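Local coordinates for protein KLLA0E02245p (Kluyveromyces lactis, PDB 4GPS) that removes caps, including the NAD cap, from the 5' ends of RNAs and degrades RNA in the 5'-3' direction, using a divalent metal cation, at residues S71-V76 / F365-P370; D195-L200 / I404-T409; Q382-N387 / L410-A415. All coordinates share one frame; numbering follows the deposited sequence.

Interaction 1. Residues S71-V76 / F365-P370; sequences SVNYVV and FYKFNP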
loop_
_atom_site.group_PDB
_atom_site.type_symbol
_atom_site.label_atom_id
_atom_site.label_comp_id
_atom_site.label_asym_id
_atom_site.label_seq_id
_atom_site.Cartn_x
_atom_site.Cartn_y
_atom_site.Cartn_z
ATOM N N SER A 71 -20.540 -11.431 -3.734
ATOM C CA SER A 71 -20.832 -11.209 -5.134
ATOM C C SER A 71 -20.005 -10.069 -5.723
ATOM O O SER A 71 -19.769 -9.033 -5.091
ATOM C CB SER A 71 -22.313 -10.905 -5.329
ATOM O OG SER A 71 -22.532 -10.451 -6.651
ATOM N N VAL A 72 -19.586 -10.275 -6.960
ATOM C CA VAL A 72 -18.805 -9.311 -7.703
ATOM C C VAL A 72 -19.543 -7.980 -7.857
ATOM O O VAL A 72 -18.924 -6.939 -8.145
ATOM C CB VAL A 72 -18.454 -9.931 -9.077
ATOM C CG1 VAL A 72 -18.289 -8.886 -10.120
ATOM C CG2 VAL A 72 -17.170 -10.747 -8.950
ATOM N N ASN A 73 -20.861 -8.016 -7.655
ATOM C CA ASN A 73 -21.716 -6.822 -7.772
ATOM C C ASN A 73 -22.169 -6.267 -6.431
ATOM O O ASN A 73 -22.927 -5.307 -6.357
ATOM C CB ASN A 73 -22.940 -7.134 -8.631
ATOM C CG ASN A 73 -22.556 -7.707 -9.973
ATOM O OD1 ASN A 73 -21.906 -7.047 -10.788
ATOM N ND2 ASN A 73 -22.935 -8.955 -10.203
ATOM N N TYR A 74 -21.678 -6.884 -5.374
ATOM C CA TYR A 74 -21.998 -6.496 -4.026
ATOM C C TYR A 74 -21.688 -5.031 -3.728
ATOM O O TYR A 74 -20.569 -4.557 -3.970
ATOM C CB TYR A 74 -21.199 -7.379 -3.092
ATOM C CG TYR A 74 -21.465 -7.139 -1.639
ATOM C CD1 TYR A 74 -22.642 -7.577 -1.046
ATOM C CD2 TYR A 74 -20.537 -6.484 -0.854
ATOM C CE1 TYR A 74 -22.888 -7.359 0.309
ATOM C CE2 TYR A 74 -20.758 -6.265 0.490
ATOM C CZ TYR A 74 -21.942 -6.702 1.069
ATOM O OH TYR A 74 -22.170 -6.458 2.401
ATOM N N VAL A 75 -22.662 -4.317 -3.172
ATOM C CA VAL A 75 -22.475 -2.911 -2.828
ATOM C C VAL A 75 -22.895 -2.674 -1.390
ATOM O O VAL A 75 -23.948 -3.144 -0.969
ATOM C CB VAL A 75 -23.322 -1.995 -3.736
ATOM C CG1 VAL A 75 -23.119 -0.537 -3.344
ATOM C CG2 VAL A 75 -22.950 -2.212 -5.194
ATOM N N VAL A 76 -22.048 -1.988 -0.625
ATOM C CA VAL A 76 -22.327 -1.611 0.772
ATOM C C VAL A 76 -21.769 -0.189 0.845
ATOM O O VAL A 76 -20.674 0.088 0.332
ATOM C CB VAL A 76 -21.631 -2.547 1.826
ATOM C CG1 VAL A 76 -20.120 -2.405 1.772
ATOM C CG2 VAL A 76 -22.127 -2.224 3.226
ATOM N N PHE A 365 -11.937 -9.219 -13.932
ATOM C CA PHE A 365 -11.280 -9.228 -12.603
ATOM C C PHE A 365 -12.142 -8.922 -11.372
ATOM O O PHE A 365 -11.879 -7.968 -10.630
ATOM C CB PHE A 365 -10.081 -8.259 -12.622
ATOM C CG PHE A 365 -9.213 -8.458 -13.784
ATOM C CD1 PHE A 365 -9.552 -7.884 -15.017
ATOM C CD2 PHE A 365 -8.152 -9.368 -13.720
ATOM C CE1 PHE A 365 -8.851 -8.219 -16.186
ATOM C CE2 PHE A 365 -7.439 -9.722 -14.873
ATOM C CZ PHE A 365 -7.787 -9.148 -16.122
ATOM N N TYR A 366 -13.157 -9.741 -11.157
ATOM C CA TYR A 366 -14.064 -9.571 -10.043
ATOM C C TYR A 366 -14.584 -8.154 -10.002
ATOM O O TYR A 366 -14.924 -7.654 -8.939
ATOM C CB TYR A 366 -13.352 -9.920 -8.734
ATOM C CG TYR A 366 -12.824 -11.315 -8.771
ATOM C CD1 TYR A 366 -11.534 -11.577 -9.210
ATOM C CD2 TYR A 366 -13.639 -12.392 -8.445
ATOM C CE1 TYR A 366 -11.056 -12.887 -9.328
ATOM C CE2 TYR A 366 -13.180 -13.719 -8.563
ATOM C CZ TYR A 366 -11.888 -13.963 -9.003
ATOM O OH TYR A 366 -11.427 -15.270 -9.125
ATOM N N LYS A 367 -14.659 -7.522 -11.171
ATOM C CA LYS A 367 -15.103 -6.128 -11.291
ATOM C C LYS A 367 -14.404 -5.182 -10.289
ATOM O O LYS A 367 -14.989 -4.184 -9.849
ATOM C CB LYS A 367 -16.615 -6.032 -11.134
ATOM C CG LYS A 367 -17.383 -6.780 -12.198
ATOM C CD LYS A 367 -18.861 -6.487 -12.102
ATOM C CE LYS A 367 -19.612 -6.931 -13.352
ATOM N NZ LYS A 367 -20.960 -6.284 -13.405
ATOM N N PHE A 368 -13.149 -5.498 -9.948
ATOM C CA PHE A 368 -12.347 -4.679 -9.028
ATOM C C PHE A 368 -13.158 -4.225 -7.798
ATOM O O PHE A 368 -13.119 -3.063 -7.369
ATOM C CB PHE A 368 -11.787 -3.445 -9.755
ATOM C CG PHE A 368 -11.133 -3.752 -11.075
ATOM C CD1 PHE A 368 -11.865 -3.684 -12.266
ATOM C CD2 PHE A 368 -9.790 -4.122 -11.133
ATOM C CE1 PHE A 368 -11.268 -3.981 -13.496
ATOM C CE2 PHE A 368 -9.185 -4.421 -12.349
ATOM C CZ PHE A 368 -9.932 -4.350 -13.539
ATOM N N ASN A 369 -13.893 -5.156 -7.216
ATOM C CA ASN A 369 -14.700 -4.828 -6.060
ATOM C C ASN A 369 -13.836 -4.858 -4.781
ATOM O O ASN A 369 -13.275 -5.902 -4.438
ATOM C CB ASN A 369 -15.855 -5.839 -5.952
ATOM C CG ASN A 369 -16.934 -5.397 -4.982
ATOM O OD1 ASN A 369 -16.660 -4.994 -3.846
ATOM N ND2 ASN A 369 -18.177 -5.487 -5.423
ATOM N N PRO A 370 -13.746 -3.726 -4.054
ATOM C CA PRO A 370 -12.946 -3.695 -2.824
ATOM C C PRO A 370 -13.402 -4.763 -1.821
ATOM O O PRO A 370 -12.613 -5.202 -0.980
ATOM C CB PRO A 370 -13.181 -2.299 -2.263
ATOM C CG PRO A 370 -13.779 -1.537 -3.394
ATOM C CD PRO A 370 -14.537 -2.500 -4.209
#
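The amide nitrogen ND2 of N369 is shared between two carbonyls of the 71-76 loop, donating to Y74 O at 2.9 Å and to V72 O at 3.2 Å. Both bonds are nearly straight and both acceptors lie in the plane of the N369 amide, but the carbonyls are met differently: Y74 O offers a lone pair in its own plane, whereas V72 O is approached from above, 72° out of its plane. With CG turned anti to the backbone N (chi1 -166°), the amide extends toward the type I turn S71-Y74, which S71 OG also braces as an ST turn by accepting from N73 N. N369 is in addition the N-cap of helix 370-393, its OD1 taking the N-H of N371. With an alanine here, the V72 and Y74 carbonyls would probably lose their shared donor and the helix start its cap. K367 NZ reaches N73 OD1 at 2.9 Å, in the carbonyl plane, and also bonds K361 O and V359 O. V72 CG2 rests against Y366, 3.5 Å from CA. Two irregular loops are thus joined mainly by directional bonds from amide and ammonium groups to oxygens, with V72 adding apolar packing.

Interaction 2. Residues D195-L200 / I404-T409; sequences DEPLSL and IDTNLT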
loop_
_atom_site.group_PDB
_atom_site.type_symbol
_atom_site.label_atom_id
_atom_site.label_comp_id
_atom_site.label_asym_id
_atom_site.label_seq_id
_atom_site.Cartn_x
_atom_site.Cartn_y
_atom_site.Cartn_z
ATOM N N ASP A 195 -3.311 -9.173 -14.346
ATOM C CA ASP A 195 -3.060 -10.077 -15.446
ATOM C C ASP A 195 -1.612 -10.565 -15.421
ATOM O O ASP A 195 -1.146 -11.169 -16.379
ATOM C CB ASP A 195 -3.318 -9.348 -16.756
ATOM C CG ASP A 195 -3.884 -10.259 -17.806
ATOM O OD1 ASP A 195 -3.848 -9.879 -19.007
ATOM O OD2 ASP A 195 -4.370 -11.355 -17.418
ATOM N N GLU A 196 -0.893 -10.270 -14.342
ATOM C CA GLU A 196 0.497 -10.705 -14.180
ATOM C C GLU A 196 0.518 -11.531 -12.896
ATOM O O GLU A 196 -0.351 -11.370 -12.041
ATOM C CB GLU A 196 1.464 -9.525 -13.994
ATOM C CG GLU A 196 1.257 -8.288 -14.863
ATOM C CD GLU A 196 1.711 -8.461 -16.306
ATOM O OE1 GLU A 196 1.802 -7.420 -16.995
ATOM O OE2 GLU A 196 1.971 -9.609 -16.757
ATOM N N PRO A 197 1.499 -12.434 -12.745
ATOM C CA PRO A 197 1.549 -13.241 -11.520
ATOM C C PRO A 197 2.318 -12.508 -10.416
ATOM O O PRO A 197 2.827 -11.407 -10.625
ATOM C CB PRO A 197 2.262 -14.522 -11.976
ATOM C CG PRO A 197 3.270 -13.984 -12.929
ATOM C CD PRO A 197 2.462 -12.936 -13.742
ATOM N N LEU A 198 2.391 -13.139 -9.247
ATOM C CA LEU A 198 3.089 -12.606 -8.082
ATOM C C LEU A 198 4.155 -13.615 -7.666
ATOM O O LEU A 198 3.909 -14.832 -7.673
ATOM C CB LEU A 198 2.118 -12.411 -6.894
ATOM C CG LEU A 198 2.751 -12.054 -5.531
ATOM C CD1 LEU A 198 3.643 -10.818 -5.724
ATOM C CD2 LEU A 198 1.708 -11.737 -4.493
ATOM N N SER A 199 5.320 -13.107 -7.284
ATOM C CA SER A 199 6.400 -13.952 -6.833
ATOM C C SER A 199 7.065 -13.226 -5.661
ATOM O O SER A 199 7.473 -12.065 -5.779
ATOM C CB SER A 199 7.386 -14.154 -7.987
ATOM O OG SER A 199 8.455 -14.975 -7.595
ATOM N N LEU A 200 7.185 -13.908 -4.530
ATOM C CA LEU A 200 7.767 -13.278 -3.358
ATOM C C LEU A 200 8.516 -14.316 -2.541
ATOM O O LEU A 200 8.459 -15.501 -2.850
ATOM C CB LEU A 200 6.645 -12.651 -2.479
ATOM C CG LEU A 200 5.848 -11.429 -2.969
ATOM C CD1 LEU A 200 4.682 -11.081 -2.037
ATOM C CD2 LEU A 200 6.789 -10.279 -3.054
ATOM N N ILE A 404 1.952 -16.986 -7.076
ATOM C CA ILE A 404 0.545 -17.035 -7.344
ATOM C C ILE A 404 0.268 -16.744 -8.820
ATOM O O ILE A 404 0.547 -15.645 -9.294
ATOM C CB ILE A 404 -0.205 -16.039 -6.433
ATOM C CG1 ILE A 404 0.054 -16.394 -4.968
ATOM C CG2 ILE A 404 -1.723 -16.104 -6.707
ATOM C CD1 ILE A 404 -0.828 -15.574 -3.952
ATOM N N ASP A 405 -0.243 -17.760 -9.531
ATOM C CA ASP A 405 -0.624 -17.709 -10.961
ATOM C C ASP A 405 -1.591 -16.588 -11.201
ATOM O O ASP A 405 -2.156 -16.036 -10.263
ATOM C CB ASP A 405 -1.470 -18.933 -11.366
ATOM C CG ASP A 405 -0.662 -20.089 -11.731
ATOM O OD1 ASP A 405 0.431 -19.865 -12.289
ATOM O OD2 ASP A 405 -1.124 -21.219 -11.471
ATOM N N THR A 406 -1.851 -16.333 -12.476
ATOM C CA THR A 406 -2.867 -15.379 -12.807
ATOM C C THR A 406 -4.184 -16.135 -12.593
ATOM O O THR A 406 -5.241 -15.527 -12.636
ATOM C CB THR A 406 -2.783 -14.889 -14.259
ATOM O OG1 THR A 406 -2.609 -16.011 -15.135
ATOM C CG2 THR A 406 -1.624 -13.903 -14.417
ATOM N N ASN A 407 -4.106 -17.450 -12.358
ATOM C CA ASN A 407 -5.300 -18.287 -12.092
ATOM C C ASN A 407 -5.492 -18.462 -10.605
ATOM O O ASN A 407 -6.273 -19.308 -10.179
ATOM C CB ASN A 407 -5.168 -19.719 -12.642
ATOM C CG ASN A 407 -4.981 -19.770 -14.138
ATOM O OD1 ASN A 407 -5.814 -19.263 -14.902
ATOM N ND2 ASN A 407 -3.880 -20.393 -14.576
ATOM N N LEU A 408 -4.746 -17.699 -9.818
ATOM C CA LEU A 408 -4.794 -17.785 -8.370
ATOM C C LEU A 408 -4.313 -19.130 -7.844
ATOM O O LEU A 408 -4.737 -19.576 -6.779
ATOM C CB LEU A 408 -6.194 -17.476 -7.847
ATOM C CG LEU A 408 -6.720 -16.151 -8.413
ATOM C CD1 LEU A 408 -8.022 -15.778 -7.705
ATOM C CD2 LEU A 408 -5.677 -15.055 -8.232
ATOM N N THR A 409 -3.437 -19.797 -8.585
ATOM C CA THR A 409 -2.884 -21.040 -8.065
ATOM C C THR A 409 -1.631 -20.681 -7.250
ATOM O O THR A 409 -0.686 -20.067 -7.766
ATOM C CB THR A 409 -2.493 -22.015 -9.176
ATOM O OG1 THR A 409 -3.681 -22.593 -9.728
ATOM C CG2 THR A 409 -1.600 -23.132 -8.620
#
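L198 and I404 form an antiparallel hydrogen-bonded pair, their backbones exchanging two bonds: L198 N to I404 O at 3.1 Å and I404 N to L198 O at 3.0 Å. The two side chains lie on the same face of the sheet, CB of L198 being 4.3 Å from CB of I404. P197, just before the pair, brings CB to 3.4 Å from I404 O, the same oxygen that L198 N holds. Farther along, T406 lays its methyl CG2 against the backbone of 195-197, 3.4 Å from D195 O and 3.8 Å from P197 N; chi1 of 46° sets CG2 beside its own backbone N and anti to the carbonyl carbon. T406 is carried there by the type I turn D405-L408, behind which D405 N bonds T409 O as strand 409-414 begins. Outward from the pair, L200 and V402 continue the backbone ladder between strands 198-204 and 399-404, L198 packs on I188 of helix 182-190, and I404 reaches I380 of helix 370-393. The pairing thus rests on main-chain bonds that require no particular side chain, while a methyl and a proline ring pack their carbons on backbone carbonyls where the ladder gives way to the turn.

Interaction 3. Residues Q382-N387 / L410-A415; sequences QVLKQN and LSISPA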
loop_
_atom_site.group_PDB
_atom_site.type_symbol
_atom_site.label_atom_id
_atom_site.label_comp_id
_atom_site.label_asym_id
_atom_site.label_seq_id
_atom_site.Cartn_x
_atom_site.Cartn_y
_atom_site.Cartn_z
ATOM N N GLN A 382 -4.688 -16.701 5.357
ATOM C CA GLN A 382 -4.914 -17.852 6.214
ATOM C C GLN A 382 -4.281 -19.052 5.516
ATOM O O GLN A 382 -3.609 -19.874 6.137
ATOM C CB GLN A 382 -6.418 -18.081 6.420
ATOM C CG GLN A 382 -6.771 -19.200 7.406
ATOM C CD GLN A 382 -6.203 -18.956 8.803
ATOM O OE1 GLN A 382 -6.010 -17.816 9.206
ATOM N NE2 GLN A 382 -5.940 -20.034 9.542
ATOM N N VAL A 383 -4.468 -19.147 4.208
ATOM C CA VAL A 383 -3.871 -20.248 3.472
ATOM C C VAL A 383 -2.326 -20.181 3.599
ATOM O O VAL A 383 -1.676 -21.186 3.936
ATOM C CB VAL A 383 -4.350 -20.209 1.995
ATOM C CG1 VAL A 383 -3.554 -21.180 1.145
ATOM C CG2 VAL A 383 -5.852 -20.538 1.936
ATOM N N LEU A 384 -1.746 -19.001 3.369
ATOM C CA LEU A 384 -0.293 -18.817 3.474
ATOM C C LEU A 384 0.264 -19.132 4.874
ATOM O O LEU A 384 1.322 -19.756 5.005
ATOM C CB LEU A 384 0.106 -17.385 3.105
ATOM C CG LEU A 384 0.009 -17.011 1.634
ATOM C CD1 LEU A 384 0.080 -15.515 1.467
ATOM C CD2 LEU A 384 1.128 -17.695 0.861
ATOM N N LYS A 385 -0.448 -18.710 5.915
ATOM C CA LYS A 385 0.017 -18.952 7.272
ATOM C C LYS A 385 0.045 -20.433 7.620
ATOM O O LYS A 385 1.068 -20.954 8.061
ATOM C CB LYS A 385 -0.853 -18.206 8.268
ATOM C CG LYS A 385 -0.262 -18.221 9.653
ATOM C CD LYS A 385 -0.842 -19.308 10.504
ATOM C CE LYS A 385 -2.210 -18.918 11.001
ATOM N NZ LYS A 385 -2.645 -19.867 12.059
ATOM N N GLN A 386 -1.083 -21.107 7.419
ATOM C CA GLN A 386 -1.197 -22.535 7.706
ATOM C C GLN A 386 -0.162 -23.361 6.942
ATOM O O GLN A 386 0.504 -24.232 7.514
ATOM C CB GLN A 386 -2.616 -23.042 7.370
ATOM C CG GLN A 386 -3.667 -22.690 8.436
ATOM C CD GLN A 386 -3.278 -23.194 9.831
ATOM O OE1 GLN A 386 -3.417 -24.384 10.133
ATOM N NE2 GLN A 386 -2.763 -22.290 10.679
ATOM N N ASN A 387 -0.014 -23.062 5.654
ATOM C CA ASN A 387 0.910 -23.797 4.835
ATOM C C ASN A 387 2.393 -23.464 5.030
ATOM O O ASN A 387 3.246 -24.371 4.976
ATOM C CB ASN A 387 0.481 -23.681 3.369
ATOM C CG ASN A 387 -0.713 -24.574 3.054
ATOM O OD1 ASN A 387 -0.615 -25.794 3.127
ATOM N ND2 ASN A 387 -1.837 -23.973 2.715
ATOM N N LEU A 410 -1.638 -21.063 -5.977
ATOM C CA LEU A 410 -0.542 -20.787 -5.065
ATOM C C LEU A 410 0.543 -21.863 -5.125
ATOM O O LEU A 410 0.236 -23.040 -5.046
ATOM C CB LEU A 410 -1.094 -20.697 -3.620
ATOM C CG LEU A 410 -0.069 -20.789 -2.480
ATOM C CD1 LEU A 410 0.804 -19.544 -2.529
ATOM C CD2 LEU A 410 -0.757 -20.936 -1.124
ATOM N N SER A 411 1.804 -21.450 -5.255
ATOM C CA SER A 411 2.958 -22.367 -5.282
ATOM C C SER A 411 4.005 -22.029 -4.219
ATOM O O SER A 411 4.499 -20.906 -4.177
ATOM C CB SER A 411 3.650 -22.338 -6.639
ATOM O OG SER A 411 3.033 -23.245 -7.509
ATOM N N ILE A 412 4.346 -23.002 -3.377
ATOM C CA ILE A 412 5.345 -22.809 -2.327
ATOM C C ILE A 412 6.428 -23.900 -2.393
ATOM O O ILE A 412 6.147 -25.090 -2.307
ATOM C CB ILE A 412 4.722 -22.850 -0.907
ATOM C CG1 ILE A 412 3.588 -21.836 -0.795
ATOM C CG2 ILE A 412 5.777 -22.487 0.126
ATOM C CD1 ILE A 412 2.944 -21.760 0.594
ATOM N N SER A 413 7.675 -23.493 -2.554
ATOM C CA SER A 413 8.777 -24.441 -2.610
ATOM C C SER A 413 9.911 -23.824 -1.810
ATOM O O SER A 413 10.076 -22.602 -1.782
ATOM C CB SER A 413 9.200 -24.676 -4.052
ATOM O OG SER A 413 9.290 -23.441 -4.709
ATOM N N PRO A 414 10.712 -24.663 -1.154
ATOM C CA PRO A 414 11.824 -24.161 -0.342
ATOM C C PRO A 414 12.926 -23.500 -1.148
ATOM O O PRO A 414 13.234 -23.934 -2.249
ATOM C CB PRO A 414 12.300 -25.415 0.394
ATOM C CG PRO A 414 12.071 -26.490 -0.612
ATOM C CD PRO A 414 10.729 -26.136 -1.240
ATOM N N ALA A 415 13.486 -22.425 -0.602
ATOM C CA ALA A 415 14.589 -21.716 -1.242
ATOM C C ALA A 415 15.845 -22.145 -0.477
ATOM O O ALA A 415 15.755 -22.524 0.688
ATOM C CB ALA A 415 14.384 -20.234 -1.128
#
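L410 meets the helix with both methyls, CD2 3.6 Å from V383 CG1 and CD1 3.9 Å from L384 CD2, so each branch of the leucine fork touches a different helix residue. V383 and L410 lie alongside each other, pointing opposite ways, whereas L384 comes in at a slant. CG of L410 is anti to the backbone N (chi1 164°), which carries the fork out from the strand to the helix. I412, two residues on and on the same side of the strand, presents CD1 to N387 CB at 4.2 Å and more loosely to L384 CD2 at 4.5 Å. The contact between helix 382-387 and strand 410-414 is thus aliphatic throughout, N387 contributing its CB.

No hydrogen bond crosses between helix and strand; N387 bonds back within its own helix. V383 O accepts both the backbone N of N387, at 3.0 Å, and the side-chain ND2 of the same residue, also at 3.0 Å, the two donors arriving from opposite faces of the carbonyl plane. The ND2 bond is bent, at 141°, but it folds the amide back on its own helix while CB takes part in the packing.

Around the leucine cluster, V402 and I404 of strand 399-404 touch L410, and L62 of strand 60-63 touches V383. With axes 10.9 Å apart and running within 23° of parallel, this is a helix laid along a beta-sheet face in alpha/beta packing, with helix 370-393 against strands 60-63, 409-414 and 399-404, the last two a hairpin, in the RAI1-like nuclease fold.

Interaction 3 is the buried contact, while interactions 1 and 2 lie at the surface; all three are away from the metal and substrate sites. Helix 370-393 runs through the set: interaction 1 caps its start, and interaction 3 packs its later part on the sheet. Interactions 2 and 3 share the hairpin of strands 399-404 and 409-414, through which they touch, their centres about 13 Å apart. Interaction 1 touches interaction 2 through Y366 and L408 but stays about 12 Å from interaction 3 at the nearest atoms. The chemistry changes accordingly, from side-chain donors on loop oxygens, through main-chain strand pairing, to branched aliphatic packing.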